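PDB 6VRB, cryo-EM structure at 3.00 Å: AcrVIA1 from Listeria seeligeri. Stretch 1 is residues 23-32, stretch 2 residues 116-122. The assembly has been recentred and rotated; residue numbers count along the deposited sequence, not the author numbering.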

ATOM      1  N   ALA C  23      11.828 -22.053 -24.346  1.00 37.37           N
ATOM      2  CA  ALA C  23      11.852 -20.608 -24.502  1.00 37.37           C
ATOM      3  C   ALA C  23      13.004 -19.959 -23.751  1.00 37.37           C
ATOM      4  O   ALA C  23      13.411 -18.852 -24.109  1.00 37.37           O
ATOM      5  CB  ALA C  23      10.531 -20.010 -24.034  1.00 37.37           C
ATOM      6  N   VAL C  24      13.532 -20.616 -22.721  1.00 35.45           N
ATOM      7  CA  VAL C  24      14.729 -20.112 -22.061  1.00 35.45           C
ATOM      8  C   VAL C  24      15.953 -20.358 -22.924  1.00 35.45           C
ATOM      9  O   VAL C  24      16.795 -19.470 -23.092  1.00 35.45           O
ATOM     10  CB  VAL C  24      14.868 -20.746 -20.667  1.00 35.45           C
ATOM     11  CG1 VAL C  24      16.189 -20.377 -20.031  1.00 35.45           C
ATOM     12  CG2 VAL C  24      13.740 -20.284 -19.783  1.00 35.45           C
ATOM     13  N   GLU C  25      16.056 -21.545 -23.524  1.00 38.42           N
ATOM     14  CA  GLU C  25      17.226 -21.865 -24.336  1.00 38.42           C
ATOM     15  C   GLU C  25      17.214 -21.133 -25.667  1.00 38.42           C
ATOM     16  O   GLU C  25      18.266 -20.971 -26.292  1.00 38.42           O
ATOM     17  CB  GLU C  25      17.316 -23.373 -24.552  1.00 38.42           C
ATOM     18  CG  GLU C  25      17.638 -24.128 -23.285  1.00 38.42           C
ATOM     19  CD  GLU C  25      19.024 -23.819 -22.763  1.00 38.42           C
ATOM     20  OE1 GLU C  25      19.948 -23.633 -23.584  1.00 38.42           O
ATOM     21  OE2 GLU C  25      19.187 -23.743 -21.530  1.00 38.42           O
ATOM     22  N   GLY C  26      16.045 -20.680 -26.113  1.00 34.76           N
ATOM     23  CA  GLY C  26      16.000 -19.785 -27.252  1.00 34.76           C
ATOM     24  C   GLY C  26      16.459 -18.385 -26.910  1.00 34.76           C
ATOM     25  O   GLY C  26      16.828 -17.616 -27.799  1.00 34.76           O
ATOM     26  N   LEU C  27      16.450 -18.033 -25.622  1.00 32.42           N
ATOM     27  CA  LEU C  27      16.920 -16.715 -25.219  1.00 32.42           C
ATOM     28  C   LEU C  27      18.418 -16.703 -24.970  1.00 32.42           C
ATOM     29  O   LEU C  27      19.068 -15.687 -25.225  1.00 32.42           O
ATOM     30  CB  LEU C  27      16.170 -16.239 -23.972  1.00 32.42           C
ATOM     31  CG  LEU C  27      16.297 -14.771 -23.538  1.00 32.42           C
ATOM     32  CD1 LEU C  27      15.011 -14.340 -22.937  1.00 32.42           C
ATOM     33  CD2 LEU C  27      17.374 -14.529 -22.513  1.00 32.42           C
ATOM     34  N   ILE C  28      18.981 -17.800 -24.468  1.00 31.44           N
ATOM     35  CA  ILE C  28      20.411 -17.839 -24.190  1.00 31.44           C
ATOM     36  C   ILE C  28      21.205 -17.883 -25.488  1.00 31.44           C
ATOM     37  O   ILE C  28      22.230 -17.206 -25.628  1.00 31.44           O
ATOM     38  CB  ILE C  28      20.735 -19.032 -23.273  1.00 31.44           C
ATOM     39  CG1 ILE C  28      19.999 -18.883 -21.946  1.00 31.44           C
ATOM     40  CG2 ILE C  28      22.225 -19.144 -23.013  1.00 31.44           C
ATOM     41  CD1 ILE C  28      20.066 -20.102 -21.074  1.00 31.44           C
ATOM     42  N   THR C  29      20.725 -18.641 -26.475  1.00 32.11           N
ATOM     43  CA  THR C  29      21.397 -18.680 -27.770  1.00 32.11           C
ATOM     44  C   THR C  29      21.239 -17.381 -28.545  1.00 32.11           C
ATOM     45  O   THR C  29      22.048 -17.110 -29.434  1.00 32.11           O
ATOM     46  CB  THR C  29      20.882 -19.845 -28.610  1.00 32.11           C
ATOM     47  OG1 THR C  29      19.471 -19.711 -28.807  1.00 32.11           O
ATOM     48  CG2 THR C  29      21.184 -21.163 -27.925  1.00 32.11           C
ATOM     49  N   PHE C  30      20.218 -16.582 -28.237  1.00 32.69           N
ATOM     50  CA  PHE C  30      20.133 -15.247 -28.810  1.00 32.69           C
ATOM     51  C   PHE C  30      21.182 -14.324 -28.206  1.00 32.69           C
ATOM     52  O   PHE C  30      21.685 -13.423 -28.883  1.00 32.69           O
ATOM     53  CB  PHE C  30      18.737 -14.668 -28.592  1.00 32.69           C
ATOM     54  CG  PHE C  30      18.543 -13.301 -29.186  1.00 32.69           C
ATOM     55  CD1 PHE C  30      18.303 -13.147 -30.538  1.00 32.69           C
ATOM     56  CD2 PHE C  30      18.605 -12.169 -28.390  1.00 32.69           C
ATOM     57  CE1 PHE C  30      18.122 -11.895 -31.082  1.00 32.69           C
ATOM     58  CE2 PHE C  30      18.434 -10.918 -28.930  1.00 32.69           C
ATOM     59  CZ  PHE C  30      18.188 -10.780 -30.277  1.00 32.69           C
ATOM     60  N   LEU C  31      21.517 -14.526 -26.928  1.00 30.79           N
ATOM     61  CA  LEU C  31      22.463 -13.646 -26.255  1.00 30.79           C
ATOM     62  C   LEU C  31      23.892 -13.860 -26.714  1.00 30.79           C
ATOM     63  O   LEU C  31      24.676 -12.908 -26.710  1.00 30.79           O
ATOM     64  CB  LEU C  31      22.380 -13.832 -24.742  1.00 30.79           C
ATOM     65  CG  LEU C  31      21.096 -13.300 -24.114  1.00 30.79           C
ATOM     66  CD1 LEU C  31      21.036 -13.603 -22.640  1.00 30.79           C
ATOM     67  CD2 LEU C  31      20.995 -11.819 -24.354  1.00 30.79           C
ATOM     68  N   LYS C  32      24.250 -15.073 -27.120  1.00 34.48           N
ATOM     69  CA  LYS C  32      25.606 -15.331 -27.575  1.00 34.48           C
ATOM     70  C   LYS C  32      25.819 -14.996 -29.040  1.00 34.48           C
ATOM     71  O   LYS C  32      26.949 -14.705 -29.439  1.00 34.48           O
ATOM     72  CB  LYS C  32      25.978 -16.788 -27.316  1.00 34.48           C
ATOM     73  CG  LYS C  32      26.114 -17.073 -25.846  1.00 34.48           C
ATOM     74  CD  LYS C  32      26.548 -18.485 -25.580  1.00 34.48           C
ATOM     75  CE  LYS C  32      26.713 -18.706 -24.097  1.00 34.48           C
ATOM     76  NZ  LYS C  32      27.175 -20.078 -23.792  1.00 34.48           N
TER
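Stretch 2, residues 116-122: NLYECLA

The contact between residues 116-122 and residues 23-32 of AcrVIA1 is a small, largely apolar packing of two helices that cross almost at right angles, with no hydrogen bond passing between them. It illustrates a general principle: when helices cross steeply, they diverge quickly on both sides of the crossing point, and a few side chains near that point must carry the contact.

Stretch 2 is helical from Asn 116 to Leu 121, the end of a helix that begins earlier in the chain. Ala 122 is the first residue to leave helical phi/psi, with a psi of 170°, although its N still bonds to Tyr 118 O at 3.1 Å. The partner, stretch 1, is helical throughout and runs on beyond both of its ends, though it is kinked where the N atoms of Leu 27 and Phe 30 lack the usual bond to the residue four before; Leu 27 N bonds to Val 24 O instead, at 2.9 Å. The two N-to-C directions make an angle of 81°, with a signed crossing angle of -81°, and the axes approach to 11.0 Å. That spacing leaves room for branched side chains between the backbones, and even the near pairs of CA atoms remain well apart: Val 24 CA lies 7.8 Å from Cys 120 CA, and Ile 28 CA lies 7.1 Å from Leu 121 CA.

On stretch 1 the contacting residues are Val 24, Leu 27, Ile 28 and Leu 31, the familiar spacing of three and four that brings successive turns of a helix onto one face. All four direct their CA-to-CB bonds toward stretch 2. The second helix answers with Leu 117, Cys 120 and Leu 121, which follow the same spacing. Of these, Cys 120 points toward stretch 1 from its CA, whereas Leu 117 and Leu 121 leave their backbone sideways and reach the partner through the ends of their side chains.

The individual contacts follow from this arrangement. Near the start of stretch 1, Val 24, in the t rotamer, places CG1 4.0 Å from Cys 120 CB. Leu 27 meets Leu 117 methyl to methyl, with CD2 of the former 3.7 Å from CD1 of the latter. Ile 28 contacts two consecutive residues: its CG1 lies 3.7 Å from Leu 121 CD2, while its CD1 comes within 3.6 Å of Cys 120 O, so that the side chain packs against backbone as well as against another side chain. Leu 121 CD2 also approaches the next turn of stretch 1, lying 4.3 Å from Leu 31 CD1, and thus bridges Ile 28 and Leu 31.

The remaining residues show how narrow such a crossing can be. Thr 29 is exposed and turns back to its own helix, its OG1 donating a hydrogen bond to Glu 25 O at 3.1 Å. Asn 116, Tyr 118 and Glu 119 have side chains out of reach of stretch 1. Only 264 Å² is buried in total, both sides summed, and close fitting of aliphatic groups, rather than polar pairing, defines the contact.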

ATOM      1  N   ASN C 116      16.678 -14.396 -11.985  1.00 25.58           N
ATOM      2  CA  ASN C 116      16.110 -15.557 -12.649  1.00 25.58           C
ATOM      3  C   ASN C 116      16.821 -15.852 -13.958  1.00 25.58           C
ATOM      4  O   ASN C 116      17.032 -17.021 -14.298  1.00 25.58           O
ATOM      5  CB  ASN C 116      14.630 -15.316 -12.894  1.00 25.58           C
ATOM      6  CG  ASN C 116      13.845 -15.225 -11.615  1.00 25.58           C
ATOM      7  OD1 ASN C 116      14.101 -15.962 -10.667  1.00 25.58           O
ATOM      8  ND2 ASN C 116      12.872 -14.325 -11.580  1.00 25.58           N
ATOM      9  N   LEU C 117      17.186 -14.806 -14.704  1.00 23.74           N
ATOM     10  CA  LEU C 117      17.968 -14.974 -15.922  1.00 23.74           C
ATOM     11  C   LEU C 117      19.360 -15.505 -15.619  1.00 23.74           C
ATOM     12  O   LEU C 117      19.861 -16.399 -16.307  1.00 23.74           O
ATOM     13  CB  LEU C 117      18.050 -13.648 -16.668  1.00 23.74           C
ATOM     14  CG  LEU C 117      18.923 -13.653 -17.921  1.00 23.74           C
ATOM     15  CD1 LEU C 117      18.388 -14.627 -18.935  1.00 23.74           C
ATOM     16  CD2 LEU C 117      19.029 -12.266 -18.517  1.00 23.74           C
ATOM     17  N   TYR C 118      19.991 -14.983 -14.575  1.00 20.76           N
ATOM     18  CA  TYR C 118      21.372 -15.328 -14.282  1.00 20.76           C
ATOM     19  C   TYR C 118      21.531 -16.706 -13.662  1.00 20.76           C
ATOM     20  O   TYR C 118      22.622 -17.272 -13.744  1.00 20.76           O
ATOM     21  CB  TYR C 118      21.966 -14.265 -13.381  1.00 20.76           C
ATOM     22  CG  TYR C 118      22.248 -12.977 -14.099  1.00 20.76           C
ATOM     23  CD1 TYR C 118      22.480 -12.960 -15.465  1.00 20.76           C
ATOM     24  CD2 TYR C 118      22.221 -11.771 -13.428  1.00 20.76           C
ATOM     25  CE1 TYR C 118      22.724 -11.795 -16.121  1.00 20.76           C
ATOM     26  CE2 TYR C 118      22.464 -10.599 -14.083  1.00 20.76           C
ATOM     27  CZ  TYR C 118      22.707 -10.617 -15.421  1.00 20.76           C
ATOM     28  OH  TYR C 118      22.947  -9.441 -16.063  1.00 20.76           O
ATOM     29  N   GLU C 119      20.485 -17.262 -13.063  1.00 26.61           N
ATOM     30  CA  GLU C 119      20.527 -18.640 -12.600  1.00 26.61           C
ATOM     31  C   GLU C 119      20.149 -19.634 -13.683  1.00 26.61           C
ATOM     32  O   GLU C 119      20.168 -20.839 -13.428  1.00 26.61           O
ATOM     33  CB  GLU C 119      19.617 -18.818 -11.388  1.00 26.61           C
ATOM     34  CG  GLU C 119      20.164 -18.175 -10.137  1.00 26.61           C
ATOM     35  CD  GLU C 119      19.211 -18.259  -8.974  1.00 26.61           C
ATOM     36  OE1 GLU C 119      18.076 -18.733  -9.174  1.00 26.61           O
ATOM     37  OE2 GLU C 119      19.591 -17.835  -7.863  1.00 26.61           O
ATOM     38  N   CYS C 120      19.787 -19.162 -14.870  1.00 27.83           N
ATOM     39  CA  CYS C 120      19.697 -20.014 -16.042  1.00 27.83           C
ATOM     40  C   CYS C 120      20.921 -19.892 -16.933  1.00 27.83           C
ATOM     41  O   CYS C 120      21.191 -20.800 -17.723  1.00 27.83           O
ATOM     42  CB  CYS C 120      18.438 -19.682 -16.840  1.00 27.83           C
ATOM     43  SG  CYS C 120      16.885 -20.051 -15.991  1.00 27.83           S
ATOM     44  N   LEU C 121      21.663 -18.792 -16.822  1.00 26.64           N
ATOM     45  CA  LEU C 121      22.881 -18.617 -17.598  1.00 26.64           C
ATOM     46  C   LEU C 121      24.066 -19.311 -16.949  1.00 26.64           C
ATOM     47  O   LEU C 121      24.896 -19.906 -17.644  1.00 26.64           O
ATOM     48  CB  LEU C 121      23.198 -17.134 -17.771  1.00 26.64           C
ATOM     49  CG  LEU C 121      22.323 -16.272 -18.674  1.00 26.64           C
ATOM     50  CD1 LEU C 121      22.747 -14.828 -18.568  1.00 26.64           C
ATOM     51  CD2 LEU C 121      22.454 -16.741 -20.100  1.00 26.64           C
ATOM     52  N   ALA C 122      24.173 -19.236 -15.630  1.00 27.41           N
ATOM     53  CA  ALA C 122      25.374 -19.677 -14.942  1.00 27.41           C
ATOM     54  C   ALA C 122      25.269 -21.151 -14.573  1.00 27.41           C
ATOM     55  O   ALA C 122      24.212 -21.774 -14.680  1.00 27.41           O
ATOM     56  CB  ALA C 122      25.621 -18.815 -13.710  1.00 27.41           C
TER